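Local atomic coordinates of aminoglycoside acetyltransferase meta-AAC0020 (Uncultured bacterium, PDB entry 5F48), a protein that probably transfers an acetyl group from acetyl-coenzyme A to aminoglycoside antibiotics. Residues 11-16 against 105-110; 19-24 against 47-52; 87-92 against 121-126. All coordinates share one frame; numbering follows the deposited sequence.

Contact 1: 11-16 against 105-110; sequences LKIERL and KKLITA. With MG (magnesium ion), chain H; COA (coenzyme A), chain G.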
loop_
_atom_site.group_PDB
_atom_site.type_symbol
_atom_site.label_atom_id
_atom_site.label_comp_id
_atom_site.label_asym_id
_atom_site.label_seq_id
_atom_site.Cartn_x
_atom_site.Cartn_y
_atom_site.Cartn_z
ATOM N N LEU B 11 11.118 1.173 -28.192
ATOM C CA LEU B 11 10.337 1.200 -26.950
ATOM C C LEU B 11 10.946 2.190 -25.980
ATOM O O LEU B 11 12.157 2.179 -25.728
ATOM C CB LEU B 11 10.249 -0.179 -26.292
ATOM C CG LEU B 11 9.276 -0.277 -25.110
ATOM C CD1 LEU B 11 7.857 -0.060 -25.599
ATOM C CD2 LEU B 11 9.409 -1.624 -24.436
ATOM N N LYS B 12 10.095 3.047 -25.444
ATOM C CA LYS B 12 10.519 4.054 -24.485
ATOM C C LYS B 12 9.689 3.963 -23.216
ATOM O O LYS B 12 8.475 3.771 -23.268
ATOM C CB LYS B 12 10.415 5.449 -25.106
ATOM C CG LYS B 12 10.098 6.525 -24.102
ATOM C CD LYS B 12 10.287 7.922 -24.661
ATOM C CE LYS B 12 10.058 8.938 -23.549
ATOM N NZ LYS B 12 10.907 8.596 -22.370
ATOM N N ILE B 13 10.361 4.076 -22.074
ATOM C CA ILE B 13 9.697 4.158 -20.780
ATOM C C ILE B 13 9.687 5.613 -20.309
ATOM O O ILE B 13 10.707 6.294 -20.379
ATOM C CB ILE B 13 10.399 3.269 -19.746
ATOM C CG1 ILE B 13 10.499 1.841 -20.302
ATOM C CG2 ILE B 13 9.656 3.294 -18.424
ATOM C CD1 ILE B 13 9.141 1.228 -20.554
ATOM N N GLU B 14 8.523 6.082 -19.872
ATOM C CA GLU B 14 8.326 7.469 -19.428
ATOM C C GLU B 14 7.647 7.494 -18.052
ATOM O O GLU B 14 6.643 6.841 -17.839
ATOM C CB GLU B 14 7.488 8.250 -20.450
ATOM C CG GLU B 14 7.015 9.632 -19.985
ATOM C CD GLU B 14 6.255 10.383 -21.064
ATOM O OE1 GLU B 14 6.232 9.898 -22.216
ATOM O OE2 GLU B 14 5.682 11.458 -20.773
ATOM N N ARG B 15 8.222 8.232 -17.113
ATOM C CA ARG B 15 7.569 8.467 -15.833
ATOM C C ARG B 15 6.669 9.668 -16.025
ATOM O O ARG B 15 7.149 10.720 -16.446
ATOM C CB ARG B 15 8.595 8.732 -14.729
ATOM C CG ARG B 15 7.987 9.316 -13.448
ATOM C CD ARG B 15 9.014 9.348 -12.341
ATOM N NE ARG B 15 10.234 10.075 -12.691
ATOM C CZ ARG B 15 10.383 11.391 -12.573
ATOM N NH1 ARG B 15 9.369 12.138 -12.153
ATOM N NH2 ARG B 15 11.546 11.963 -12.877
ATOM N N LEU B 16 5.377 9.520 -15.762
ATOM C CA LEU B 16 4.441 10.602 -16.045
ATOM C C LEU B 16 4.648 11.749 -15.073
ATOM O O LEU B 16 4.991 11.534 -13.905
ATOM C CB LEU B 16 2.996 10.114 -15.987
ATOM C CG LEU B 16 2.566 9.018 -16.969
ATOM C CD1 LEU B 16 1.043 8.807 -16.883
ATOM C CD2 LEU B 16 2.997 9.369 -18.389
ATOM N N LYS B 105 9.190 -6.365 -18.141
ATOM C CA LYS B 105 10.483 -6.351 -17.471
ATOM C C LYS B 105 11.085 -4.959 -17.479
ATOM O O LYS B 105 11.689 -4.542 -16.486
ATOM C CB LYS B 105 11.463 -7.336 -18.123
ATOM C CG LYS B 105 11.267 -8.773 -17.681
ATOM C CD LYS B 105 12.414 -9.644 -18.156
ATOM C CE LYS B 105 12.374 -11.032 -17.510
ATOM N NZ LYS B 105 12.186 -12.081 -18.519
ATOM N N LYS B 106 10.941 -4.243 -18.595
ATOM C CA LYS B 106 11.548 -2.921 -18.689
ATOM C C LYS B 106 10.831 -1.932 -17.749
ATOM O O LYS B 106 11.461 -1.047 -17.163
ATOM C CB LYS B 106 11.544 -2.427 -20.134
ATOM C CG LYS B 106 12.386 -3.280 -21.088
ATOM C CD LYS B 106 12.729 -2.546 -22.377
ATOM C CE LYS B 106 12.815 -3.503 -23.584
ATOM N NZ LYS B 106 13.753 -4.663 -23.414
ATOM N N LEU B 107 9.522 -2.091 -17.592
ATOM C CA LEU B 107 8.767 -1.277 -16.645
ATOM C C LEU B 107 9.200 -1.507 -15.196
ATOM O O LEU B 107 9.368 -0.557 -14.442
ATOM C CB LEU B 107 7.267 -1.547 -16.785
ATOM C CG LEU B 107 6.698 -0.870 -18.034
ATOM C CD1 LEU B 107 5.282 -1.378 -18.322
ATOM C CD2 LEU B 107 6.703 0.629 -17.856
ATOM N N ILE B 108 9.360 -2.764 -14.799
ATOM C CA ILE B 108 9.862 -3.073 -13.457
ATOM C C ILE B 108 11.272 -2.478 -13.271
ATOM O O ILE B 108 11.555 -1.784 -12.293
ATOM C CB ILE B 108 9.882 -4.610 -13.206
ATOM C CG1 ILE B 108 8.454 -5.163 -13.029
ATOM C CG2 ILE B 108 10.755 -4.969 -12.014
ATOM C CD1 ILE B 108 7.619 -4.493 -11.910
ATOM N N THR B 109 12.149 -2.748 -14.231
ATOM C CA THR B 109 13.511 -2.247 -14.183
ATOM C C THR B 109 13.552 -0.731 -13.999
ATOM O O THR B 109 14.241 -0.219 -13.105
ATOM C CB THR B 109 14.277 -2.625 -15.461
ATOM O OG1 THR B 109 14.367 -4.055 -15.544
ATOM C CG2 THR B 109 15.676 -2.030 -15.428
ATOM N N ALA B 110 12.814 -0.019 -14.842
ATOM C CA ALA B 110 12.758 1.434 -14.757
ATOM C C ALA B 110 12.221 1.902 -13.399
ATOM O O ALA B 110 12.663 2.914 -12.859
ATOM C CB ALA B 110 11.900 1.993 -15.877
HETATM MG MG MG H . 5.500 13.521 -20.175
HETATM N N1A COA G . 2.512 -16.750 -19.400
HETATM C C2A COA G . 2.998 -16.197 -18.283
HETATM N N3A COA G . 4.246 -15.762 -18.141
HETATM C C4A COA G . 5.062 -15.898 -19.192
HETATM C C5A COA G . 4.641 -16.462 -20.403
HETATM C C6A COA G . 3.286 -16.898 -20.466
HETATM N N6A COA G . 2.791 -17.474 -21.641
HETATM N N7A COA G . 5.712 -16.444 -21.272
HETATM C C8A COA G . 6.743 -15.890 -20.624
HETATM N N9A COA G . 6.349 -15.571 -19.369
HETATM C C1B COA G . 7.078 -14.931 -18.309
HETATM C C2B COA G . 8.685 -15.292 -18.371
HETATM O O2B COA G . 8.984 -16.025 -17.165
HETATM C C3B COA G . 9.284 -14.158 -18.411
HETATM O O3B COA G . 10.605 -14.158 -19.116
HETATM P P3B COA G . 11.610 -15.377 -19.236
HETATM O O7A COA G . 11.216 -16.575 -18.401
HETATM O O8A COA G . 12.981 -14.946 -18.789
HETATM O O9A COA G . 11.653 -15.773 -20.675
HETATM C C4B COA G . 8.267 -13.170 -19.076
HETATM O O4B COA G . 6.939 -13.676 -18.480
HETATM C C5B COA G . 8.411 -11.851 -18.687
HETATM O O5B COA G . 8.826 -11.013 -19.723
HETATM P P1A COA G . 8.003 -9.790 -20.240
HETATM O O1A COA G . 8.011 -9.920 -21.751
HETATM O O2A COA G . 8.665 -8.504 -19.849
HETATM O O3A COA G . 6.508 -9.848 -19.797
HETATM P P2A COA G . 5.304 -8.941 -20.212
HETATM O O4A COA G . 4.207 -9.790 -20.854
HETATM O O5A COA G . 5.635 -7.772 -21.128
HETATM O O6A COA G . 4.846 -8.358 -18.781
HETATM C CBP COA G . 2.761 -8.549 -17.878
HETATM C CCP COA G . 3.624 -7.643 -18.738
HETATM C CDP COA G . 3.714 -9.651 -17.379
HETATM C CEP COA G . 2.265 -7.652 -16.764
HETATM C CAP COA G . 1.698 -9.037 -18.838
HETATM O OAP COA G . 1.924 -10.331 -19.353
HETATM C C9P COA G . 0.270 -8.734 -18.443
HETATM O O9P COA G . -0.141 -7.589 -18.467
HETATM N N8P COA G . -0.583 -9.805 -18.064
HETATM C C7P COA G . -1.996 -9.565 -17.712
HETATM C C6P COA G . -2.123 -8.624 -16.541
HETATM C C5P COA G . -1.350 -8.971 -15.285
HETATM O O5P COA G . -1.363 -10.105 -14.878
HETATM N N4P COA G . -0.598 -7.956 -14.572
HETATM C C3P COA G . 0.136 -8.281 -13.350
HETATM C C2P COA G . -0.806 -8.194 -12.116
HETATM S S1P COA G . -1.508 -6.526 -11.933
HETATM O O HOH W 1 6.899 12.983 -18.610
HETATM O O HOH W 2 7.382 13.765 -21.070
HETATM O O HOH W 3 5.114 13.970 -22.272
#

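Contact 2: 19-24 against 47-52; sequences NDLPKF and HLQKLL. With MG (magnesium ion), chain H.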
loop_
_atom_site.group_PDB
_atom_site.type_symbol
_atom_site.label_atom_id
_atom_site.label_comp_id
_atom_site.label_asym_id
_atom_site.label_seq_id
_atom_site.Cartn_x
_atom_site.Cartn_y
_atom_site.Cartn_z
ATOM N N ASN B 19 1.718 17.351 -16.234
ATOM C CA ASN B 19 1.089 17.736 -17.493
ATOM C C ASN B 19 0.882 16.534 -18.419
ATOM O O ASN B 19 0.811 16.702 -19.625
ATOM C CB ASN B 19 1.914 18.799 -18.225
ATOM C CG ASN B 19 3.272 18.278 -18.676
ATOM O OD1 ASN B 19 3.836 17.375 -18.072
ATOM N ND2 ASN B 19 3.807 18.871 -19.733
ATOM N N ASP B 20 0.791 15.337 -17.837
ATOM C CA ASP B 20 0.625 14.091 -18.589
ATOM C C ASP B 20 -0.742 13.403 -18.354
ATOM O O ASP B 20 -0.846 12.185 -18.477
ATOM C CB ASP B 20 1.747 13.091 -18.247
ATOM C CG ASP B 20 3.051 13.336 -19.033
ATOM O OD1 ASP B 20 3.006 13.633 -20.246
ATOM O OD2 ASP B 20 4.145 13.227 -18.432
ATOM N N LEU B 21 -1.790 14.156 -18.036
ATOM C CA LEU B 21 -3.113 13.535 -17.859
ATOM C C LEU B 21 -3.636 12.733 -19.073
ATOM O O LEU B 21 -4.288 11.696 -18.883
ATOM C CB LEU B 21 -4.145 14.594 -17.482
ATOM C CG LEU B 21 -5.568 14.074 -17.275
ATOM C CD1 LEU B 21 -5.544 13.010 -16.200
ATOM C CD2 LEU B 21 -6.514 15.219 -16.903
ATOM N N PRO B 22 -3.377 13.204 -20.315
ATOM C CA PRO B 22 -3.790 12.373 -21.454
ATOM C C PRO B 22 -3.148 10.982 -21.461
ATOM O O PRO B 22 -3.818 10.013 -21.768
ATOM C CB PRO B 22 -3.336 13.199 -22.666
ATOM C CG PRO B 22 -3.475 14.605 -22.209
ATOM C CD PRO B 22 -3.065 14.584 -20.745
ATOM N N LYS B 23 -1.875 10.882 -21.111
ATOM C CA LYS B 23 -1.225 9.586 -21.067
ATOM C C LYS B 23 -1.702 8.726 -19.876
ATOM O O LYS B 23 -1.818 7.518 -19.994
ATOM C CB LYS B 23 0.286 9.782 -21.027
ATOM C CG LYS B 23 0.863 10.210 -22.380
ATOM C CD LYS B 23 2.366 10.394 -22.312
ATOM C CE LYS B 23 2.923 10.807 -23.686
ATOM N NZ LYS B 23 4.339 11.233 -23.596
ATOM N N PHE B 24 -1.954 9.362 -18.743
ATOM C CA PHE B 24 -2.554 8.714 -17.583
ATOM C C PHE B 24 -3.880 8.059 -17.980
ATOM O O PHE B 24 -4.119 6.878 -17.697
ATOM C CB PHE B 24 -2.754 9.757 -16.452
ATOM C CG PHE B 24 -3.069 9.156 -15.099
ATOM C CD1 PHE B 24 -2.751 7.832 -14.816
ATOM C CD2 PHE B 24 -3.684 9.920 -14.111
ATOM C CE1 PHE B 24 -3.043 7.272 -13.567
ATOM C CE2 PHE B 24 -3.971 9.365 -12.863
ATOM C CZ PHE B 24 -3.654 8.043 -12.602
ATOM N N HIS B 47 -10.468 14.664 -10.683
ATOM C CA HIS B 47 -9.955 13.692 -9.726
ATOM C C HIS B 47 -8.636 13.089 -10.172
ATOM O O HIS B 47 -7.674 13.041 -9.397
ATOM C CB HIS B 47 -10.959 12.575 -9.495
ATOM C CG HIS B 47 -10.456 11.511 -8.574
ATOM N ND1 HIS B 47 -10.577 11.598 -7.200
ATOM C CD2 HIS B 47 -9.821 10.344 -8.822
ATOM C CE1 HIS B 47 -10.040 10.527 -6.648
ATOM N NE2 HIS B 47 -9.577 9.744 -7.608
ATOM N N LEU B 48 -8.595 12.602 -11.413
ATOM C CA LEU B 48 -7.381 11.994 -11.935
ATOM C C LEU B 48 -6.230 12.993 -11.903
ATOM O O LEU B 48 -5.097 12.623 -11.576
ATOM C CB LEU B 48 -7.601 11.471 -13.348
ATOM C CG LEU B 48 -8.643 10.347 -13.443
ATOM C CD1 LEU B 48 -8.924 9.941 -14.907
ATOM C CD2 LEU B 48 -8.173 9.153 -12.625
ATOM N N GLN B 49 -6.514 14.253 -12.235
ATOM C CA GLN B 49 -5.461 15.270 -12.213
ATOM C C GLN B 49 -4.933 15.453 -10.787
ATOM O O GLN B 49 -3.722 15.553 -10.570
ATOM C CB GLN B 49 -5.956 16.612 -12.764
ATOM C CG GLN B 49 -4.862 17.690 -12.834
ATOM C CD GLN B 49 -3.740 17.324 -13.808
ATOM O OE1 GLN B 49 -3.931 17.332 -15.032
ATOM N NE2 GLN B 49 -2.567 17.008 -13.269
ATOM N N LYS B 50 -5.830 15.492 -9.812
ATOM C CA LYS B 50 -5.376 15.679 -8.435
ATOM C C LYS B 50 -4.489 14.531 -7.974
ATOM O O LYS B 50 -3.500 14.746 -7.276
ATOM C CB LYS B 50 -6.556 15.839 -7.483
ATOM C CG LYS B 50 -7.120 17.241 -7.470
ATOM C CD LYS B 50 -8.434 17.287 -6.722
ATOM C CE LYS B 50 -9.219 18.532 -7.081
ATOM N NZ LYS B 50 -10.554 18.543 -6.423
ATOM N N LEU B 51 -4.847 13.317 -8.371
ATOM C CA LEU B 51 -4.052 12.136 -8.051
ATOM C C LEU B 51 -2.674 12.197 -8.710
ATOM O O LEU B 51 -1.651 11.938 -8.082
ATOM C CB LEU B 51 -4.796 10.878 -8.490
ATOM C CG LEU B 51 -4.001 9.568 -8.471
ATOM C CD1 LEU B 51 -3.508 9.289 -7.062
ATOM C CD2 LEU B 51 -4.887 8.434 -8.956
ATOM N N LEU B 52 -2.659 12.534 -9.991
ATOM C CA LEU B 52 -1.402 12.678 -10.723
ATOM C C LEU B 52 -0.492 13.721 -10.064
ATOM O O LEU B 52 0.724 13.568 -10.056
ATOM C CB LEU B 52 -1.700 13.058 -12.172
ATOM C CG LEU B 52 -0.614 12.909 -13.226
ATOM C CD1 LEU B 52 -0.175 11.464 -13.255
ATOM C CD2 LEU B 52 -1.118 13.398 -14.622
HETATM MG MG MG H . 5.500 13.521 -20.175
HETATM O O HOH W 4 -2.071 17.142 -17.355
HETATM O O HOH W 3 5.114 13.970 -22.272
HETATM O O HOH W 2 7.382 13.765 -21.070
HETATM O O HOH W 1 6.899 12.983 -18.610
#

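Contact 3: 87-92 against 121-126; sequences AYIYDL and EEVFVQ. With COA (coenzyme A), chain G.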
loop_
_atom_site.group_PDB
_atom_site.type_symbol
_atom_site.label_atom_id
_atom_site.label_comp_id
_atom_site.label_asym_id
_atom_site.label_seq_id
_atom_site.Cartn_x
_atom_site.Cartn_y
_atom_site.Cartn_z
ATOM N N ALA B 87 8.164 1.775 -1.764
ATOM C CA ALA B 87 7.251 1.940 -2.893
ATOM C C ALA B 87 6.412 0.676 -3.133
ATOM O O ALA B 87 6.913 -0.455 -3.096
ATOM C CB ALA B 87 8.015 2.293 -4.151
ATOM N N TYR B 88 5.135 0.899 -3.398
ATOM C CA TYR B 88 4.151 -0.160 -3.580
ATOM C C TYR B 88 3.659 -0.088 -5.017
ATOM O O TYR B 88 2.930 0.827 -5.353
ATOM C CB TYR B 88 2.991 0.044 -2.594
ATOM C CG TYR B 88 1.828 -0.929 -2.675
ATOM C CD1 TYR B 88 1.951 -2.198 -3.258
ATOM C CD2 TYR B 88 0.605 -0.575 -2.145
ATOM C CE1 TYR B 88 0.863 -3.071 -3.304
ATOM C CE2 TYR B 88 -0.461 -1.422 -2.186
ATOM C CZ TYR B 88 -0.347 -2.661 -2.765
ATOM O OH TYR B 88 -1.477 -3.461 -2.756
ATOM N N ILE B 89 4.086 -1.022 -5.858
ATOM C CA ILE B 89 3.547 -1.158 -7.209
ATOM C C ILE B 89 2.160 -1.745 -7.119
ATOM O O ILE B 89 1.985 -2.854 -6.613
ATOM C CB ILE B 89 4.428 -2.075 -8.079
ATOM C CG1 ILE B 89 5.839 -1.497 -8.207
ATOM C CG2 ILE B 89 3.760 -2.340 -9.452
ATOM C CD1 ILE B 89 6.845 -2.443 -8.907
ATOM N N TYR B 90 1.168 -1.004 -7.592
ATOM C CA TYR B 90 -0.211 -1.404 -7.409
ATOM C C TYR B 90 -0.730 -2.164 -8.632
ATOM O O TYR B 90 -1.211 -3.289 -8.507
ATOM C CB TYR B 90 -1.076 -0.182 -7.121
ATOM C CG TYR B 90 -2.486 -0.518 -6.720
ATOM C CD1 TYR B 90 -2.782 -0.967 -5.436
ATOM C CD2 TYR B 90 -3.520 -0.400 -7.627
ATOM C CE1 TYR B 90 -4.066 -1.282 -5.082
ATOM C CE2 TYR B 90 -4.797 -0.716 -7.287
ATOM C CZ TYR B 90 -5.073 -1.152 -6.011
ATOM O OH TYR B 90 -6.370 -1.457 -5.689
ATOM N N ASP B 91 -0.625 -1.551 -9.806
ATOM C CA ASP B 91 -1.078 -2.188 -11.038
ATOM C C ASP B 91 0.068 -2.245 -12.027
ATOM O O ASP B 91 0.849 -1.301 -12.109
ATOM C CB ASP B 91 -2.247 -1.419 -11.662
ATOM C CG ASP B 91 -3.604 -1.895 -11.176
ATOM O OD1 ASP B 91 -3.737 -3.091 -10.828
ATOM O OD2 ASP B 91 -4.544 -1.068 -11.165
ATOM N N LEU B 92 0.157 -3.344 -12.776
ATOM C CA LEU B 92 1.077 -3.443 -13.921
ATOM C C LEU B 92 0.381 -4.228 -15.033
ATOM O O LEU B 92 -0.202 -5.284 -14.785
ATOM C CB LEU B 92 2.402 -4.119 -13.534
ATOM C CG LEU B 92 3.330 -4.689 -14.634
ATOM C CD1 LEU B 92 3.897 -3.614 -15.553
ATOM C CD2 LEU B 92 4.466 -5.484 -14.014
ATOM N N GLU B 121 14.107 2.380 0.450
ATOM C CA GLU B 121 14.603 1.129 0.998
ATOM C C GLU B 121 14.265 -0.073 0.106
ATOM O O GLU B 121 15.077 -0.979 -0.059
ATOM C CB GLU B 121 14.035 0.903 2.397
ATOM C CG GLU B 121 14.480 -0.383 3.036
ATOM C CD GLU B 121 13.780 -0.640 4.353
ATOM O OE1 GLU B 121 13.189 0.308 4.914
ATOM O OE2 GLU B 121 13.822 -1.793 4.824
ATOM N N GLU B 122 13.067 -0.068 -0.466
ATOM C CA GLU B 122 12.520 -1.275 -1.065
ATOM C C GLU B 122 11.275 -0.982 -1.888
ATOM O O GLU B 122 10.517 -0.047 -1.591
ATOM C CB GLU B 122 12.205 -2.297 0.036
ATOM C CG GLU B 122 11.147 -3.350 -0.316
ATOM C CD GLU B 122 10.768 -4.219 0.873
ATOM O OE1 GLU B 122 11.667 -4.622 1.636
ATOM O OE2 GLU B 122 9.561 -4.458 1.063
ATOM N N VAL B 123 11.070 -1.777 -2.929
ATOM C CA VAL B 123 9.838 -1.724 -3.709
ATOM C C VAL B 123 9.156 -3.085 -3.581
ATOM O O VAL B 123 9.834 -4.112 -3.625
ATOM C CB VAL B 123 10.124 -1.398 -5.186
ATOM C CG1 VAL B 123 8.862 -1.579 -6.072
ATOM C CG2 VAL B 123 10.710 0.004 -5.324
ATOM N N PHE B 124 7.840 -3.114 -3.399
ATOM C CA PHE B 124 7.148 -4.396 -3.403
ATOM C C PHE B 124 5.912 -4.381 -4.304
ATOM O O PHE B 124 5.379 -3.336 -4.674
ATOM C CB PHE B 124 6.786 -4.862 -1.975
ATOM C CG PHE B 124 5.795 -3.981 -1.246
ATOM C CD1 PHE B 124 6.231 -2.925 -0.460
ATOM C CD2 PHE B 124 4.434 -4.238 -1.315
ATOM C CE1 PHE B 124 5.325 -2.122 0.209
ATOM C CE2 PHE B 124 3.525 -3.445 -0.632
ATOM C CZ PHE B 124 3.969 -2.388 0.128
ATOM N N VAL B 125 5.498 -5.579 -4.676
ATOM C CA VAL B 125 4.410 -5.785 -5.616
ATOM C C VAL B 125 3.802 -7.122 -5.267
ATOM O O VAL B 125 4.472 -7.987 -4.684
ATOM C CB VAL B 125 4.897 -5.772 -7.080
ATOM C CG1 VAL B 125 5.824 -6.964 -7.347
ATOM C CG2 VAL B 125 3.717 -5.782 -8.055
ATOM N N GLN B 126 2.524 -7.284 -5.573
ATOM C CA GLN B 126 1.840 -8.508 -5.206
ATOM C C GLN B 126 1.100 -9.110 -6.390
ATOM O O GLN B 126 0.804 -8.430 -7.379
ATOM C CB GLN B 126 0.872 -8.250 -4.055
ATOM C CG GLN B 126 1.499 -7.427 -2.920
ATOM C CD GLN B 126 0.678 -7.462 -1.633
ATOM O OE1 GLN B 126 -0.550 -7.391 -1.662
ATOM N NE2 GLN B 126 1.359 -7.597 -0.500
HETATM N N1A COA G . 2.512 -16.750 -19.400
HETATM C C2A COA G . 2.998 -16.197 -18.283
HETATM N N3A COA G . 4.246 -15.762 -18.141
HETATM C C4A COA G . 5.062 -15.898 -19.192
HETATM C C5A COA G . 4.641 -16.462 -20.403
HETATM C C6A COA G . 3.286 -16.898 -20.466
HETATM N N6A COA G . 2.791 -17.474 -21.641
HETATM N N7A COA G . 5.712 -16.444 -21.272
HETATM C C8A COA G . 6.743 -15.890 -20.624
HETATM N N9A COA G . 6.349 -15.571 -19.369
HETATM C C1B COA G . 7.078 -14.931 -18.309
HETATM C C2B COA G . 8.685 -15.292 -18.371
HETATM O O2B COA G . 8.984 -16.025 -17.165
HETATM C C3B COA G . 9.284 -14.158 -18.411
HETATM O O3B COA G . 10.605 -14.158 -19.116
HETATM P P3B COA G . 11.610 -15.377 -19.236
HETATM O O7A COA G . 11.216 -16.575 -18.401
HETATM O O8A COA G . 12.981 -14.946 -18.789
HETATM O O9A COA G . 11.653 -15.773 -20.675
HETATM C C4B COA G . 8.267 -13.170 -19.076
HETATM O O4B COA G . 6.939 -13.676 -18.480
HETATM C C5B COA G . 8.411 -11.851 -18.687
HETATM O O5B COA G . 8.826 -11.013 -19.723
HETATM P P1A COA G . 8.003 -9.790 -20.240
HETATM O O1A COA G . 8.011 -9.920 -21.751
HETATM O O2A COA G . 8.665 -8.504 -19.849
HETATM O O3A COA G . 6.508 -9.848 -19.797
HETATM P P2A COA G . 5.304 -8.941 -20.212
HETATM O O4A COA G . 4.207 -9.790 -20.854
HETATM O O5A COA G . 5.635 -7.772 -21.128
HETATM O O6A COA G . 4.846 -8.358 -18.781
HETATM C CBP COA G . 2.761 -8.549 -17.878
HETATM C CCP COA G . 3.624 -7.643 -18.738
HETATM C CDP COA G . 3.714 -9.651 -17.379
HETATM C CEP COA G . 2.265 -7.652 -16.764
HETATM C CAP COA G . 1.698 -9.037 -18.838
HETATM O OAP COA G . 1.924 -10.331 -19.353
HETATM C C9P COA G . 0.270 -8.734 -18.443
HETATM O O9P COA G . -0.141 -7.589 -18.467
HETATM N N8P COA G . -0.583 -9.805 -18.064
HETATM C C7P COA G . -1.996 -9.565 -17.712
HETATM C C6P COA G . -2.123 -8.624 -16.541
HETATM C C5P COA G . -1.350 -8.971 -15.285
HETATM O O5P COA G . -1.363 -10.105 -14.878
HETATM N N4P COA G . -0.598 -7.956 -14.572
HETATM C C3P COA G . 0.136 -8.281 -13.350
HETATM C C2P COA G . -0.806 -8.194 -12.116
HETATM S S1P COA G . -1.508 -6.526 -11.933
HETATM O O HOH W 5 0.556 -5.300 -6.284
#

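Contact 1: 11-16 against 105-110
In the GNAT fold of this enzyme, the outermost N-terminal strand meets the helix that follows the pyrophosphate-binding loop where Ile13 packs on Leu107 and Ala110. The segments of strand 11-15 and helix 103-117 cross at 38°, their axes 9.3 Å apart at the closest, and apolar side chains carry the join. Ile13 uses both its branches. With CG1 lying beside the backbone N (chi1 -54°), its methyl CG2 comes down on the helix at Ala110, 3.6 Å from CB, while CD1 reaches back along the strand to rest 3.7 Å from CD2 of Leu107. Leu107 does not leave its helix straight at the strand, yet its tip swings near enough for CD2 to lie against both Ile13 methyls. Ala110 offers only its methyl to Ile13. Towards the N-terminal end of the strand, Leu11 CD2 lies 4.0 Å from Lys106 CE, against the aliphatic part of a chain whose ammonium end leads away. Residues next to this packing serve two other sites. Glu14, turned from the helix, binds the magnesium ion through OE2 at 2.2 Å and forms a salt bridge to Lys23 through OE1. On the helix, Lys105 N donates to coenzyme A O2A (2.8 Å, 151°), joining the amides of Gly102 and Gly104 around the cofactor, and Lys105 NZ grips O3B at 2.7 Å. The carbonyl of Lys105 is held from opposite faces of its plane, by Thr109 N and by Thr109 OG1, the latter 2.9 Å from Lys105 O.

Contact 2: 19-24 against 47-52
Phe24 and Leu52 run alongside one another, pointing opposite ways, where helices 21-34 and 45-52 of the GNAT fold pack together. The ring is met from two directions. Leu52 CD1 lies over one face, 3.9 Å from Phe24 CD2, whereas the rim is approached in plane by Leu48 O, 3.7 Å from Phe24 CE2, and by Leu51 CD2. With CG anti to the backbone N (chi1 -167°), Phe24 extends across to the second helix, where Tyr80 of the second subunit also packs on it. Cutting Phe24 back to an alanine would probably strip Leu52 CD1 of its aromatic face and open a gap beside Leu51. One turn back, Leu21 lies nearly perpendicular to Leu48, CD1 lying 3.8 Å from Leu48 CB. Gln49 bends at chi2 to bring OE1 alongside Leu21 CB, while its NE2 is bound by Asn53 and the carbonyl of Glu18. A water joins the helices at this edge, accepting from Leu21 N at 3.1 Å and donating to Gln49 OE1 at 3.0 Å. Asp20, whose OD2 also accepts from the backbone N of Ala17, turns away to chelate the magnesium ion with both carboxylate oxygens, OD1 at 2.5 Å and OD2 at 2.2 Å.

Contact 3: 87-92 against 121-126
Ala87 and Phe124 open the close-knit end of a parallel strand pair that parts further along. There three backbone bonds alternate from strand to strand: Ala87 N to Glu122 O (3.0 Å), Phe124 N to Ala87 O (2.8 Å) and Ile89 N to Phe124 O (2.9 Å). One face of the sheet carries the rings of Tyr88 and Phe124. Their planes lie within 18° of parallel but are slid so far apart, with centroids 4.9 Å from each other, that little of one ring lies over the other; the touch falls at the margins, where Tyr88 CD1 comes to 3.3 Å from Phe124 CE2. Phe124 holds CG between its own N and carbonyl carbon (chi1 65°), the crowded position, which lays the ring back towards the neighbouring strand, with Tyr88 CA over its centre and Tyr88 CB making an off-centre CH-pi contact. The other face is aliphatic: Ala87 CB meets Val123 CG2, and Ile89 sends CD1 to within 3.6 Å of Val123 CG1 and CG2 against Val125. These strands form the two arms of a beta-alpha-beta crossover through helix 103-117, which covers Ala87, Ile89 and Val123 on that face, while Tyr138 of helix 132-140 packs on Val125. Beyond Ile89 the backbones separate, as the corresponding strands do in GNAT enzymes, and the helical backbone angles of Tyr90 are consistent with the beta bulge of that family. A water sits in the widening gap, accepting from Gln126 N at 2.9 Å and lying close to Ile89 O. Gln126 bonds through its amide to Gln126 of the second subunit, whose antiparallel strand extends the sheet past residues 123-126. The cofactor comes in further along, where Leu92 O accepts from N4P of coenzyme A at 2.7 Å.

How the contacts relate
From the N terminus, the chain lays down strand 11-15, turns past the magnesium site and enters helix 21-34. Contact 2 closes the first and shorter loop, bringing helix 45-52 back onto that helix. It is nested within the long loop that contact 1 closes when helix 103-117 returns to the first strand. Contact 3 opens inside this long loop, at strand 86-94, and closes after it, at strand 122-128, so contacts 1 and 3 cross. Magnesium is shared by contacts 1 and 2, coenzyme A by contacts 1 and 3. Ile108 and Leu107 join helix 103-117 to Ile89 and Leu92, whereas contacts 2 and 3 do not touch, although both reach the second subunit.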